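Glycoside hydrolase family 31 (Trueperella pyogenes, PDB 5I0G) degrades the cyclic glucose tetrasaccharide cycloalternan, probably by hydrolysing its alpha-glucosidic linkages. Local coordinates at residues A[15-20]-A[34-39]; A[160-165]-A[251-256]; A[213-218]-A[551-556]; A[295-300]-A[320-325]; A[690-695]-A[722-727]. The protein carries 1 engineered substitution. All coordinates share one frame; numbering follows the deposited sequence.

Interaction 1 of 5, residues A[15-20]-A[34-39]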
# COMPACT_ATOMS: atom_id res chain seq x y z
N ARG A 15 -13.27 9.75 -11.35
CA ARG A 15 -13.35 10.76 -12.42
C ARG A 15 -13.44 12.13 -11.78
O ARG A 15 -14.19 12.30 -10.84
CB ARG A 15 -14.63 10.58 -13.24
CG ARG A 15 -15.02 9.13 -13.57
CD ARG A 15 -16.51 9.03 -13.86
NE ARG A 15 -16.93 10.08 -14.79
CZ ARG A 15 -18.19 10.44 -15.04
NH1 ARG A 15 -18.43 11.42 -15.91
NH2 ARG A 15 -19.22 9.84 -14.43
N SER A 16 -12.70 13.11 -12.30
CA SER A 16 -12.94 14.49 -11.88
C SER A 16 -14.11 15.05 -12.70
O SER A 16 -14.63 14.36 -13.59
CB SER A 16 -11.67 15.34 -11.94
OG SER A 16 -11.08 15.32 -13.20
N LEU A 17 -14.56 16.26 -12.39
CA LEU A 17 -15.70 16.90 -13.09
C LEU A 17 -15.39 17.45 -14.49
O LEU A 17 -16.31 17.87 -15.21
CB LEU A 17 -16.25 18.06 -12.27
CG LEU A 17 -16.83 17.82 -10.89
CD1 LEU A 17 -17.03 19.16 -10.21
CD2 LEU A 17 -18.13 17.04 -11.00
N ASP A 18 -14.12 17.45 -14.89
CA ASP A 18 -13.66 18.21 -16.04
C ASP A 18 -12.98 17.34 -17.11
O ASP A 18 -12.15 17.84 -17.88
CB ASP A 18 -12.72 19.33 -15.54
CG ASP A 18 -11.48 18.81 -14.83
OD1 ASP A 18 -11.26 17.57 -14.78
OD2 ASP A 18 -10.71 19.64 -14.30
N GLN A 19 -13.35 16.07 -17.20
CA GLN A 19 -12.64 15.12 -18.07
C GLN A 19 -13.50 14.39 -19.08
O GLN A 19 -14.73 14.49 -19.05
CB GLN A 19 -11.89 14.11 -17.21
CG GLN A 19 -12.73 13.04 -16.52
CD GLN A 19 -11.84 12.04 -15.82
OE1 GLN A 19 -11.39 12.27 -14.70
NE2 GLN A 19 -11.55 10.93 -16.51
N LEU A 20 -12.83 13.65 -19.97
CA LEU A 20 -13.46 12.62 -20.77
C LEU A 20 -13.49 11.33 -19.98
O LEU A 20 -12.54 11.01 -19.25
CB LEU A 20 -12.68 12.35 -22.06
CG LEU A 20 -12.50 13.47 -23.08
CD1 LEU A 20 -11.72 12.93 -24.27
CD2 LEU A 20 -13.83 14.06 -23.54
N GLY A 34 -17.07 16.22 -19.59
CA GLY A 34 -17.32 17.14 -18.48
C GLY A 34 -16.42 18.35 -18.58
O GLY A 34 -15.32 18.29 -19.12
N ALA A 35 -16.92 19.46 -18.04
CA ALA A 35 -16.18 20.70 -17.92
C ALA A 35 -16.65 21.47 -16.68
O ALA A 35 -17.77 21.26 -16.20
CB ALA A 35 -16.35 21.54 -19.18
N THR A 36 -15.79 22.33 -16.16
CA THR A 36 -16.14 23.19 -15.03
C THR A 36 -15.96 24.65 -15.40
O THR A 36 -15.25 24.96 -16.35
CB THR A 36 -15.29 22.91 -13.77
OG1 THR A 36 -13.91 23.12 -14.06
CG2 THR A 36 -15.50 21.49 -13.28
N THR A 37 -16.60 25.53 -14.63
CA THR A 37 -16.47 26.98 -14.80
C THR A 37 -16.04 27.66 -13.49
O THR A 37 -16.35 27.19 -12.41
CB THR A 37 -17.77 27.61 -15.32
OG1 THR A 37 -18.80 27.45 -14.34
CG2 THR A 37 -18.24 26.92 -16.59
N SER A 38 -15.34 28.78 -13.60
CA SER A 38 -14.85 29.53 -12.44
C SER A 38 -15.90 30.46 -11.83
O SER A 38 -15.67 31.00 -10.75
CB SER A 38 -13.63 30.35 -12.87
OG SER A 38 -13.96 31.19 -13.96
N GLY A 39 -16.99 30.69 -12.55
CA GLY A 39 -18.15 31.46 -12.09
C GLY A 39 -19.45 30.83 -12.59
O GLY A 39 -19.44 29.99 -13.50
O HOH W 1 -12.21 21.72 -13.02

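Interaction 2 of 5, residues A[160-165]-A[251-256]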
# COMPACT_ATOMS: atom_id res chain seq x y z
N THR A 160 -0.98 3.24 -30.10
CA THR A 160 -1.42 2.01 -29.46
C THR A 160 -1.36 2.20 -27.94
O THR A 160 -0.29 2.41 -27.40
CB THR A 160 -0.51 0.84 -29.88
OG1 THR A 160 -0.39 0.83 -31.32
CG2 THR A 160 -1.08 -0.48 -29.41
N HIS A 161 -2.51 2.11 -27.25
CA HIS A 161 -2.61 2.53 -25.84
C HIS A 161 -2.67 1.38 -24.83
O HIS A 161 -2.22 1.54 -23.70
CB HIS A 161 -3.83 3.45 -25.65
CG HIS A 161 -3.93 4.53 -26.69
ND1 HIS A 161 -3.25 5.73 -26.59
CD2 HIS A 161 -4.60 4.58 -27.87
CE1 HIS A 161 -3.52 6.47 -27.65
NE2 HIS A 161 -4.33 5.80 -28.44
N ARG A 162 -3.24 0.25 -25.23
CA ARG A 162 -3.40 -0.91 -24.34
C ARG A 162 -3.38 -2.20 -25.15
O ARG A 162 -3.59 -2.18 -26.36
CB ARG A 162 -4.71 -0.82 -23.53
CG ARG A 162 -4.72 0.29 -22.49
CD ARG A 162 -5.56 -0.04 -21.28
NE ARG A 162 -6.95 -0.13 -21.66
CZ ARG A 162 -7.79 0.90 -21.77
NH1 ARG A 162 -7.41 2.15 -21.48
NH2 ARG A 162 -9.04 0.68 -22.17
N VAL A 163 -3.10 -3.30 -24.47
CA VAL A 163 -3.17 -4.62 -25.07
C VAL A 163 -3.88 -5.54 -24.10
O VAL A 163 -3.74 -5.38 -22.88
CB VAL A 163 -1.77 -5.14 -25.47
CG1 VAL A 163 -0.86 -5.32 -24.26
CG2 VAL A 163 -1.86 -6.42 -26.29
N LYS A 164 -4.66 -6.47 -24.63
CA LYS A 164 -5.15 -7.56 -23.81
C LYS A 164 -4.95 -8.93 -24.46
O LYS A 164 -4.98 -9.06 -25.67
CB LYS A 164 -6.60 -7.35 -23.41
CG LYS A 164 -7.58 -7.35 -24.55
CD LYS A 164 -8.96 -6.91 -24.07
CE LYS A 164 -9.88 -6.75 -25.25
NZ LYS A 164 -11.25 -6.45 -24.80
N PHE A 165 -4.73 -9.94 -23.64
CA PHE A 165 -4.50 -11.29 -24.15
C PHE A 165 -4.90 -12.25 -23.06
O PHE A 165 -5.18 -11.82 -21.93
CB PHE A 165 -3.03 -11.48 -24.57
CG PHE A 165 -2.06 -11.23 -23.46
CD1 PHE A 165 -1.64 -9.94 -23.18
CD2 PHE A 165 -1.57 -12.27 -22.68
CE1 PHE A 165 -0.75 -9.69 -22.14
CE2 PHE A 165 -0.70 -12.03 -21.64
CZ PHE A 165 -0.28 -10.74 -21.37
N GLU A 251 -4.88 -7.39 -19.15
CA GLU A 251 -4.91 -6.15 -19.90
C GLU A 251 -3.77 -5.27 -19.39
O GLU A 251 -3.53 -5.21 -18.18
CB GLU A 251 -6.28 -5.49 -19.78
CG GLU A 251 -6.49 -4.29 -20.68
CD GLU A 251 -7.97 -3.98 -20.93
OE1 GLU A 251 -8.29 -2.84 -21.32
OE2 GLU A 251 -8.83 -4.88 -20.75
N VAL A 252 -3.04 -4.66 -20.32
CA VAL A 252 -1.81 -3.96 -20.02
C VAL A 252 -1.83 -2.56 -20.63
O VAL A 252 -2.00 -2.41 -21.83
CB VAL A 252 -0.57 -4.71 -20.53
CG1 VAL A 252 0.70 -3.99 -20.08
CG2 VAL A 252 -0.58 -6.16 -20.05
N ASP A 253 -1.65 -1.55 -19.77
CA ASP A 253 -1.44 -0.16 -20.20
C ASP A 253 -0.07 -0.09 -20.90
O ASP A 253 0.93 -0.58 -20.36
CB ASP A 253 -1.50 0.77 -18.98
CG ASP A 253 -1.50 2.26 -19.35
OD1 ASP A 253 -1.57 2.61 -20.55
OD2 ASP A 253 -1.42 3.10 -18.42
N LEU A 254 -0.06 0.46 -22.10
CA LEU A 254 1.18 0.69 -22.86
C LEU A 254 1.69 2.11 -22.71
O LEU A 254 2.79 2.43 -23.15
CB LEU A 254 0.98 0.35 -24.33
CG LEU A 254 0.59 -1.13 -24.52
CD1 LEU A 254 0.08 -1.37 -25.93
CD2 LEU A 254 1.75 -2.04 -24.16
N GLY A 255 0.87 2.98 -22.13
CA GLY A 255 1.37 4.22 -21.57
C GLY A 255 1.39 5.42 -22.48
O GLY A 255 0.99 5.34 -23.65
N PHE A 256 1.88 6.52 -21.91
CA PHE A 256 1.91 7.83 -22.55
C PHE A 256 2.90 7.88 -23.71
O PHE A 256 2.51 8.18 -24.84
CB PHE A 256 2.24 8.90 -21.49
CG PHE A 256 2.10 10.31 -21.99
CD1 PHE A 256 0.85 10.93 -22.04
CD2 PHE A 256 3.22 11.02 -22.44
CE1 PHE A 256 0.71 12.23 -22.53
CE2 PHE A 256 3.08 12.31 -22.93
CZ PHE A 256 1.83 12.92 -22.97
O HOH W 2 -10.86 -1.67 -22.06

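Interaction 3 of 5, residues A[213-218]-A[551-556]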
# COMPACT_ATOMS: atom_id res chain seq x y z
N MET A 213 1.33 -6.13 -7.27
CA MET A 213 2.35 -6.54 -8.23
C MET A 213 1.68 -7.20 -9.42
O MET A 213 0.65 -7.86 -9.24
CB MET A 213 3.33 -7.51 -7.61
CG MET A 213 4.08 -6.96 -6.40
SD MET A 213 5.31 -8.11 -5.81
CE MET A 213 5.85 -7.27 -4.31
N PRO A 214 2.25 -7.06 -10.63
CA PRO A 214 1.67 -7.69 -11.80
C PRO A 214 2.25 -9.11 -11.94
O PRO A 214 2.95 -9.41 -12.91
CB PRO A 214 2.16 -6.78 -12.93
CG PRO A 214 3.53 -6.38 -12.48
CD PRO A 214 3.53 -6.42 -10.97
N PHE A 215 1.94 -9.95 -10.96
CA PHE A 215 2.52 -11.30 -10.83
C PHE A 215 1.54 -12.21 -10.12
O PHE A 215 0.86 -11.76 -9.19
CB PHE A 215 3.84 -11.28 -10.03
CG PHE A 215 4.20 -12.62 -9.42
CD1 PHE A 215 4.84 -13.60 -10.19
CD2 PHE A 215 3.88 -12.92 -8.10
CE1 PHE A 215 5.16 -14.83 -9.65
CE2 PHE A 215 4.19 -14.16 -7.56
CZ PHE A 215 4.84 -15.11 -8.33
N ALA A 216 1.47 -13.47 -10.55
CA ALA A 216 0.76 -14.50 -9.78
C ALA A 216 1.25 -15.91 -10.06
O ALA A 216 1.84 -16.19 -11.10
CB ALA A 216 -0.73 -14.41 -10.02
N GLN A 217 1.00 -16.78 -9.08
CA GLN A 217 1.24 -18.21 -9.17
C GLN A 217 -0.07 -18.89 -9.40
O GLN A 217 -1.07 -18.51 -8.80
CB GLN A 217 1.77 -18.77 -7.86
CG GLN A 217 3.07 -18.19 -7.43
CD GLN A 217 3.12 -17.90 -5.95
OE1 GLN A 217 3.88 -18.53 -5.24
NE2 GLN A 217 2.34 -16.90 -5.48
N VAL A 218 -0.03 -19.94 -10.21
CA VAL A 218 -1.20 -20.75 -10.52
C VAL A 218 -0.85 -22.17 -10.09
O VAL A 218 0.10 -22.77 -10.61
CB VAL A 218 -1.54 -20.66 -12.02
CG1 VAL A 218 -2.77 -21.49 -12.35
CG2 VAL A 218 -1.73 -19.20 -12.43
N GLY A 551 3.24 -12.44 1.64
CA GLY A 551 4.27 -13.47 1.73
C GLY A 551 4.40 -14.27 0.45
O GLY A 551 5.49 -14.60 0.03
N ALA A 552 3.27 -14.51 -0.22
CA ALA A 552 3.26 -15.24 -1.48
C ALA A 552 3.84 -14.47 -2.69
O ALA A 552 3.94 -15.03 -3.79
CB ALA A 552 1.85 -15.73 -1.78
N CYS A 553 4.19 -13.20 -2.51
CA CYS A 553 4.86 -12.42 -3.54
C CYS A 553 6.22 -11.94 -3.08
O CYS A 553 6.82 -11.09 -3.73
CB CYS A 553 3.96 -11.25 -3.94
SG CYS A 553 2.35 -11.82 -4.56
N GLY A 554 6.72 -12.47 -1.96
CA GLY A 554 8.09 -12.20 -1.49
C GLY A 554 8.26 -11.09 -0.47
O GLY A 554 9.40 -10.71 -0.15
N ILE A 555 7.15 -10.58 0.06
CA ILE A 555 7.16 -9.59 1.11
C ILE A 555 7.21 -10.34 2.41
O ILE A 555 6.17 -10.77 2.94
CB ILE A 555 5.91 -8.68 1.07
CG1 ILE A 555 5.85 -7.92 -0.25
CG2 ILE A 555 5.90 -7.72 2.25
CD1 ILE A 555 7.01 -6.97 -0.51
N LEU A 556 8.42 -10.50 2.93
CA LEU A 556 8.70 -11.44 4.01
C LEU A 556 8.46 -10.86 5.40
O LEU A 556 7.94 -11.55 6.27
CB LEU A 556 10.15 -11.89 3.93
CG LEU A 556 10.54 -13.06 4.83
CD1 LEU A 556 10.17 -14.36 4.14
CD2 LEU A 556 12.04 -13.05 5.08

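Interaction 4 of 5, residues A[295-300]-A[320-325]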
# COMPACT_ATOMS: atom_id res chain seq x y z
N PHE A 295 12.24 -8.68 15.62
CA PHE A 295 11.33 -9.74 16.05
C PHE A 295 10.73 -9.66 17.45
O PHE A 295 9.92 -10.50 17.80
CB PHE A 295 11.99 -11.10 15.85
CG PHE A 295 12.22 -11.43 14.41
CD1 PHE A 295 11.15 -11.43 13.52
CD2 PHE A 295 13.48 -11.70 13.93
CE1 PHE A 295 11.34 -11.72 12.19
CE2 PHE A 295 13.67 -12.00 12.58
CZ PHE A 295 12.60 -12.01 11.71
N GLY A 296 11.10 -8.65 18.23
CA GLY A 296 10.40 -8.35 19.48
C GLY A 296 9.14 -7.51 19.26
O GLY A 296 8.74 -7.21 18.12
N LEU A 297 8.48 -7.16 20.36
CA LEU A 297 7.27 -6.35 20.28
C LEU A 297 7.63 -4.90 19.89
O LEU A 297 8.52 -4.28 20.49
CB LEU A 297 6.52 -6.38 21.62
CG LEU A 297 5.25 -5.54 21.69
CD1 LEU A 297 4.19 -6.07 20.73
CD2 LEU A 297 4.73 -5.53 23.11
N TRP A 298 6.93 -4.38 18.87
CA TRP A 298 7.01 -2.96 18.48
C TRP A 298 5.87 -2.20 19.15
O TRP A 298 4.71 -2.60 19.00
CB TRP A 298 6.84 -2.78 16.97
CG TRP A 298 7.94 -3.32 16.10
CD1 TRP A 298 8.58 -4.52 16.21
CD2 TRP A 298 8.52 -2.67 14.96
NE1 TRP A 298 9.52 -4.66 15.22
CE2 TRP A 298 9.51 -3.54 14.44
CE3 TRP A 298 8.30 -1.44 14.34
CZ2 TRP A 298 10.28 -3.22 13.31
CZ3 TRP A 298 9.07 -1.11 13.20
CH2 TRP A 298 10.05 -2.01 12.71
N ALA A 299 6.20 -1.11 19.83
CA ALA A 299 5.21 -0.23 20.48
C ALA A 299 5.04 1.06 19.68
O ALA A 299 6.04 1.66 19.29
CB ALA A 299 5.66 0.12 21.89
N SER A 300 3.79 1.48 19.47
CA SER A 300 3.52 2.71 18.71
C SER A 300 2.22 3.36 19.12
O SER A 300 1.26 2.71 19.52
CB SER A 300 3.49 2.39 17.20
OG SER A 300 3.21 3.54 16.40
N GLU A 320 5.19 -3.51 33.97
CA GLU A 320 4.28 -4.62 33.72
C GLU A 320 4.92 -5.94 33.23
O GLU A 320 4.20 -6.92 33.03
CB GLU A 320 3.22 -4.18 32.69
CG GLU A 320 2.32 -3.04 33.13
CD GLU A 320 1.33 -3.42 34.21
OE1 GLU A 320 1.22 -4.60 34.58
OE2 GLU A 320 0.67 -2.51 34.72
N GLY A 321 6.24 -5.97 33.03
CA GLY A 321 6.91 -7.18 32.55
C GLY A 321 6.54 -7.55 31.11
O GLY A 321 6.50 -8.73 30.77
N ILE A 322 6.26 -6.54 30.29
CA ILE A 322 5.92 -6.71 28.86
C ILE A 322 7.02 -6.00 28.05
O ILE A 322 6.89 -4.82 27.71
CB ILE A 322 4.50 -6.18 28.53
CG1 ILE A 322 3.45 -6.93 29.36
CG2 ILE A 322 4.17 -6.38 27.06
CD1 ILE A 322 2.08 -6.26 29.42
N PRO A 323 8.12 -6.71 27.74
CA PRO A 323 9.22 -6.06 27.03
C PRO A 323 8.89 -5.65 25.60
O PRO A 323 8.12 -6.33 24.89
CB PRO A 323 10.33 -7.12 27.05
CG PRO A 323 9.62 -8.41 27.13
CD PRO A 323 8.42 -8.14 28.00
N VAL A 324 9.48 -4.52 25.19
CA VAL A 324 9.47 -4.05 23.82
C VAL A 324 10.89 -4.02 23.25
O VAL A 324 11.86 -3.74 23.96
CB VAL A 324 8.80 -2.66 23.67
CG1 VAL A 324 7.39 -2.69 24.23
CG2 VAL A 324 9.58 -1.56 24.34
N SER A 325 10.98 -4.31 21.96
CA SER A 325 12.22 -4.18 21.19
C SER A 325 12.34 -2.88 20.41
O SER A 325 13.44 -2.47 20.10
CB SER A 325 12.32 -5.30 20.18
OG SER A 325 12.69 -6.46 20.87
O HOH W 3 9.52 -7.66 22.91

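Interaction 5 of 5, residues A[690-695]-A[722-727]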
# COMPACT_ATOMS: atom_id res chain seq x y z
N TRP A 690 -12.29 -24.28 18.39
CA TRP A 690 -11.83 -23.85 17.07
C TRP A 690 -11.24 -25.05 16.35
O TRP A 690 -10.51 -25.84 16.96
CB TRP A 690 -10.78 -22.76 17.20
CG TRP A 690 -10.61 -21.91 15.99
CD1 TRP A 690 -9.51 -21.84 15.18
CD2 TRP A 690 -11.54 -20.96 15.49
NE1 TRP A 690 -9.71 -20.90 14.20
CE2 TRP A 690 -10.95 -20.34 14.36
CE3 TRP A 690 -12.83 -20.55 15.88
CZ2 TRP A 690 -11.60 -19.37 13.61
CZ3 TRP A 690 -13.47 -19.56 15.13
CH2 TRP A 690 -12.86 -18.99 14.00
N THR A 691 -11.54 -25.15 15.07
CA THR A 691 -11.15 -26.29 14.26
C THR A 691 -10.06 -25.93 13.24
O THR A 691 -10.11 -24.88 12.60
CB THR A 691 -12.40 -26.89 13.58
OG1 THR A 691 -13.20 -27.49 14.60
CG2 THR A 691 -12.02 -27.98 12.56
N THR A 692 -9.07 -26.82 13.12
CA THR A 692 -7.89 -26.61 12.27
C THR A 692 -7.72 -27.86 11.39
O THR A 692 -7.84 -28.98 11.89
CB THR A 692 -6.62 -26.42 13.15
OG1 THR A 692 -6.79 -25.29 14.02
CG2 THR A 692 -5.37 -26.21 12.30
N TYR A 693 -7.46 -27.66 10.09
CA TYR A 693 -7.13 -28.79 9.20
C TYR A 693 -5.64 -29.07 9.28
O TYR A 693 -4.83 -28.21 8.90
CB TYR A 693 -7.54 -28.54 7.75
CG TYR A 693 -7.11 -29.69 6.87
CD1 TYR A 693 -7.70 -30.94 6.99
CD2 TYR A 693 -6.06 -29.54 5.96
CE1 TYR A 693 -7.28 -32.01 6.22
CE2 TYR A 693 -5.63 -30.60 5.19
CZ TYR A 693 -6.25 -31.83 5.32
OH TYR A 693 -5.84 -32.87 4.57
N LEU A 694 -5.27 -30.24 9.80
CA LEU A 694 -3.87 -30.64 9.85
C LEU A 694 -3.56 -31.37 8.55
O LEU A 694 -4.27 -32.30 8.20
CB LEU A 694 -3.59 -31.58 11.03
CG LEU A 694 -3.93 -31.07 12.44
CD1 LEU A 694 -3.73 -32.18 13.46
CD2 LEU A 694 -3.08 -29.87 12.80
N PRO A 695 -2.51 -30.93 7.83
CA PRO A 695 -2.11 -31.69 6.65
C PRO A 695 -1.29 -32.91 7.03
O PRO A 695 -1.02 -33.14 8.21
CB PRO A 695 -1.26 -30.69 5.86
CG PRO A 695 -0.67 -29.82 6.90
CD PRO A 695 -1.65 -29.76 8.04
N ILE A 722 -4.97 -19.20 24.72
CA ILE A 722 -4.65 -20.17 23.67
C ILE A 722 -4.92 -19.58 22.29
O ILE A 722 -5.98 -19.01 22.05
CB ILE A 722 -5.53 -21.46 23.82
CG1 ILE A 722 -5.30 -22.17 25.16
CG2 ILE A 722 -5.31 -22.43 22.65
CD1 ILE A 722 -3.90 -22.73 25.36
N ILE A 723 -3.97 -19.76 21.37
CA ILE A 723 -4.23 -19.68 19.92
C ILE A 723 -3.81 -21.04 19.35
O ILE A 723 -2.76 -21.56 19.75
CB ILE A 723 -3.47 -18.53 19.21
CG1 ILE A 723 -3.57 -18.71 17.68
CG2 ILE A 723 -2.00 -18.45 19.67
CD1 ILE A 723 -3.03 -17.55 16.88
N PRO A 724 -4.63 -21.64 18.47
CA PRO A 724 -4.22 -22.97 18.01
C PRO A 724 -2.91 -22.92 17.22
O PRO A 724 -2.83 -22.22 16.22
CB PRO A 724 -5.39 -23.42 17.14
CG PRO A 724 -6.55 -22.65 17.64
CD PRO A 724 -6.01 -21.33 18.08
N VAL A 725 -1.90 -23.59 17.73
CA VAL A 725 -0.61 -23.70 17.08
C VAL A 725 -0.18 -25.16 17.18
O VAL A 725 -0.18 -25.71 18.27
CB VAL A 725 0.45 -22.82 17.77
CG1 VAL A 725 1.83 -23.05 17.17
CG2 VAL A 725 0.07 -21.35 17.64
N TYR A 726 0.16 -25.75 16.04
CA TYR A 726 0.65 -27.12 15.97
C TYR A 726 2.08 -27.18 15.40
O TYR A 726 2.36 -26.56 14.38
CB TYR A 726 -0.29 -27.97 15.13
CG TYR A 726 -1.70 -27.97 15.65
CD1 TYR A 726 -2.57 -26.94 15.31
CD2 TYR A 726 -2.18 -28.99 16.48
CE1 TYR A 726 -3.87 -26.91 15.79
CE2 TYR A 726 -3.49 -28.98 16.95
CZ TYR A 726 -4.33 -27.93 16.60
OH TYR A 726 -5.63 -27.86 17.04
N ARG A 727 2.95 -27.95 16.06
CA ARG A 727 4.33 -28.16 15.63
C ARG A 727 4.46 -29.50 14.93
O ARG A 727 3.90 -30.49 15.40
CB ARG A 727 5.26 -28.18 16.83
CG ARG A 727 6.74 -28.34 16.47
CD ARG A 727 7.61 -28.59 17.68
NE ARG A 727 7.32 -27.56 18.67
CZ ARG A 727 7.10 -27.75 19.97
NH1 ARG A 727 7.18 -28.95 20.56
NH2 ARG A 727 6.82 -26.67 20.70
O HOH W 4 -7.58 -26.23 16.25

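Interaction 1 of 5, residues A[15-20]-A[34-39]
Leu17 and Thr36 meet almost at right angles, the threonine methyl CG2 resting 3.7 Å from Leu17 CB, with Leu17 CD1 a little farther along. The methyl is there because Thr36 sets OG1 between its backbone N and carbonyl carbon (chi1 60°), which leaves CG2 beside the backbone N and facing the loop. Threonine suits the place: one branch offers the apolar contact, while the hydroxyl lies near a water that donates to Asp18 OD2; the modelled hydroxyl-to-water distance is too short to be trusted. Asp18 is held from its own side as well, since Ser16 OG gives a hydrogen bond of 2.8 Å to Asp18 OD1, meeting that oxygen on its syn side. Gln19 turns its side chain away from the strand and serves the loop: Gln19 OE1 accepts from Ser16 N, and Gln19 NE2 donates to Leu20 O nearly in the amide plane. Its backbone carbonyl does the joining, for Gly34 N reaches Gln19 O at 3.0 Å with a bent angle of 144°. Gly34 has no side chain, and Leu17 O uses the room to come within 3.4 Å of Gly34 C. His4, just after strand 2-3, hydrogen-bonds Gly34 O through ND1. A loop folded on its own side chains and laid along strand 31-37 thus leads into strand 20-21, an antiparallel partner in the beta sheet of the N-terminal domain.

Interaction 2 of 5, residues A[160-165]-A[251-256]
Arg162, Val163 and Lys164 pair with Asp253, Val252 and Glu251 in antiparallel register, the two short strands running 160° apart with Val163 and Val252 as the hydrogen-bonded pair. Val252 N to Val163 O is the shorter of their two bonds at 2.7 Å. Where the second strand ends, Leu254 N still donates to His161 O, and Asp253 OD1 accepts from Gly255 N to form an Asx turn; the positive phi of Gly255 suits glycine.

The side chains divide between the two faces. On one, Arg162 bends at chi2 and chi3 so that NE reaches Glu251 OE1 at 3.0 Å, a salt bridge on the anti lone pair of the carboxylate oxygen. Glu251 stretches out to meet it, and the guanidinium and carboxylate planes lie 27° apart. A water spans Arg162 NH2 and Glu251 OE1. Lys164 runs alongside Glu251, with Lys164 CD 3.9 Å from Glu251 OE2, and makes a cation-pi contact with Trp131. On the other face the branched Val163 and Val252 lie side by side, CG1 to CB 3.8 Å, and Leu254 and Phe165 extend the apolar surface toward strand 263-271 of the neighbouring sheet.

With two cationic residues beside it, Glu251 probably stays ionised, and the partly exposed polar face is held by charge pairing and water, whereas the buried face depends on close packing of branched and aromatic side chains.

Interaction 3 of 5, residues A[213-218]-A[551-556]
Two bonds hold the amide of Gln217, OE1 to Tyr656 OH and NE2 to Val176 O, and Gln217 NE2 lies 3.0 Å from Ala552 O. That carbonyl belongs to the Schellman turn ending helix 537-551 of the TIM barrel, so the contact seats the C terminus of a barrel helix against strand 212-219 of a beta domain packed beside it. In the turn Gly554, at positive phi where glycine is favoured, sends its N back to Gly551 O. Gln217 is bent at chi2 (138°), which swings the amide across to the turn; a long polar side chain suits a buried spot beside a helix end that presents carbonyl oxygens.

The ring of Phe215 meets the turn with its edge, carried there by a chi1 of 158° that swings CG to the side of the carbonyl carbon. Ala552 O lies in the ring plane, 3.9 Å from Phe215 CE2. Cys553 SG stands at the edge too, 4.0 Å from Phe215 CD2, a sulfur-aromatic contact in which the ring's rim, rather than its face, meets the sulfur. Phe280 of helix 273-284 stacks on Phe215, and Gln523 takes up Cys553 O.

Met213 is flexible and unbranched, and its chain, extended beyond CG, reaches the turn. Met213 SD rests 3.9 Å from Cys553 CB, and beyond it the terminal methyl Met213 CE touches Ile555 CD1 at 4.0 Å, crossing that side chain obliquely.

Interaction 4 of 5, residues A[295-300]-A[320-325]
Leu297 lays its side chain over the segment 322-324, with CB 3.6 Å from Pro323 O and the methyl CD2 touching both Ile322 CG2 and Val324 CG1, the latter 4.0 Å away. Its first torsion places CG beside the carbonyl carbon (chi1 178°), which carries the two methyls over these partners. Val324 CG1 serves twice, since it also touches Ala299 CB at 4.0 Å; the small methyl of alanine lets the two chains draw close. The backbones are joined by Ser325 N, which donates to Leu297 O at 2.9 Å. A water completes the tie, accepting from Leu297 N and donating to Pro323 O.

Gly296 presents only a backbone, so Ser325 OG can sit 3.3 Å from Gly296 CA while the hydroxyl is bonded to Arg633 on helix 633-646. Segment 320-325 begins with a Schellman motif at Gly321, closing helix 307-319, and then leads into strand 326-329. The contact therefore lies in the first beta-alpha-beta crossover of the TIM barrel: strand 298-300 and strand 326-329 run parallel, Met314 and His317 of the connecting helix pack over Val324, helix 617-631 flanks Ile322, and strand 587-590 closes the barrel beyond Leu297.

Interaction 5 of 5, residues A[690-695]-A[722-727]
Tyr726 receives Leu694 on one face of its ring: the methyl CD2 stands 3.8 Å from the ring centroid and only 17° off the normal, a CH-pi contact. Leucine is in its common shape, CG beside the backbone N (chi1 -58°) and the chain extended beyond; the two side chains cross at about a right angle, with the methyl over the ring face. Tyr726 likewise sets CG beside its backbone N, and chi2 of 83° stands the ring upright between the two segments.

Thr692 slides past Tyr726 in the opposite direction, with CB 3.8 Å from Tyr726 CE1. Its branches divide the work: CG2 keeps to the ring, while OG1, beside the backbone N, is bonded to Asn680 and lies close to a water. That water donates to Trp690 O, sits in the ring plane of Tyr726 and is hydrogen-bonded to Tyr726 OH at 2.7 Å. Farther along, the rigid ring of Pro724 crosses Trp690 at about a right angle, CG to CD1 3.9 Å.

The touching residues alternate along both segments, 690, 692 and 694 against 724 and 726, as expected where the inner faces of two sheets meet. The hairpin of strands 689-694 and 712-717 is laid on the sheet that holds strand 725-728, a beta-sandwich core in the C-terminal domain of this glycoside hydrolase family.

In the fold
From the N terminus, interaction 1 closes a short loop within the first beta domain, before any other contact opens. Interaction 2 then spans 85 residues to pair two inner strands of a six-stranded sheet. Interaction 3 starts inside that span and crosses it, running from a second sheet of the same region far along the chain to the TIM barrel, so, of the five, it joins this beta region to the barrel. Interaction 4 is nested within the long loop interaction 3 closes and holds the barrel's first crossover together. Interaction 5 follows in series, joining two sheets of the C-terminal domain, its centre about 56 Å from that of interaction 1.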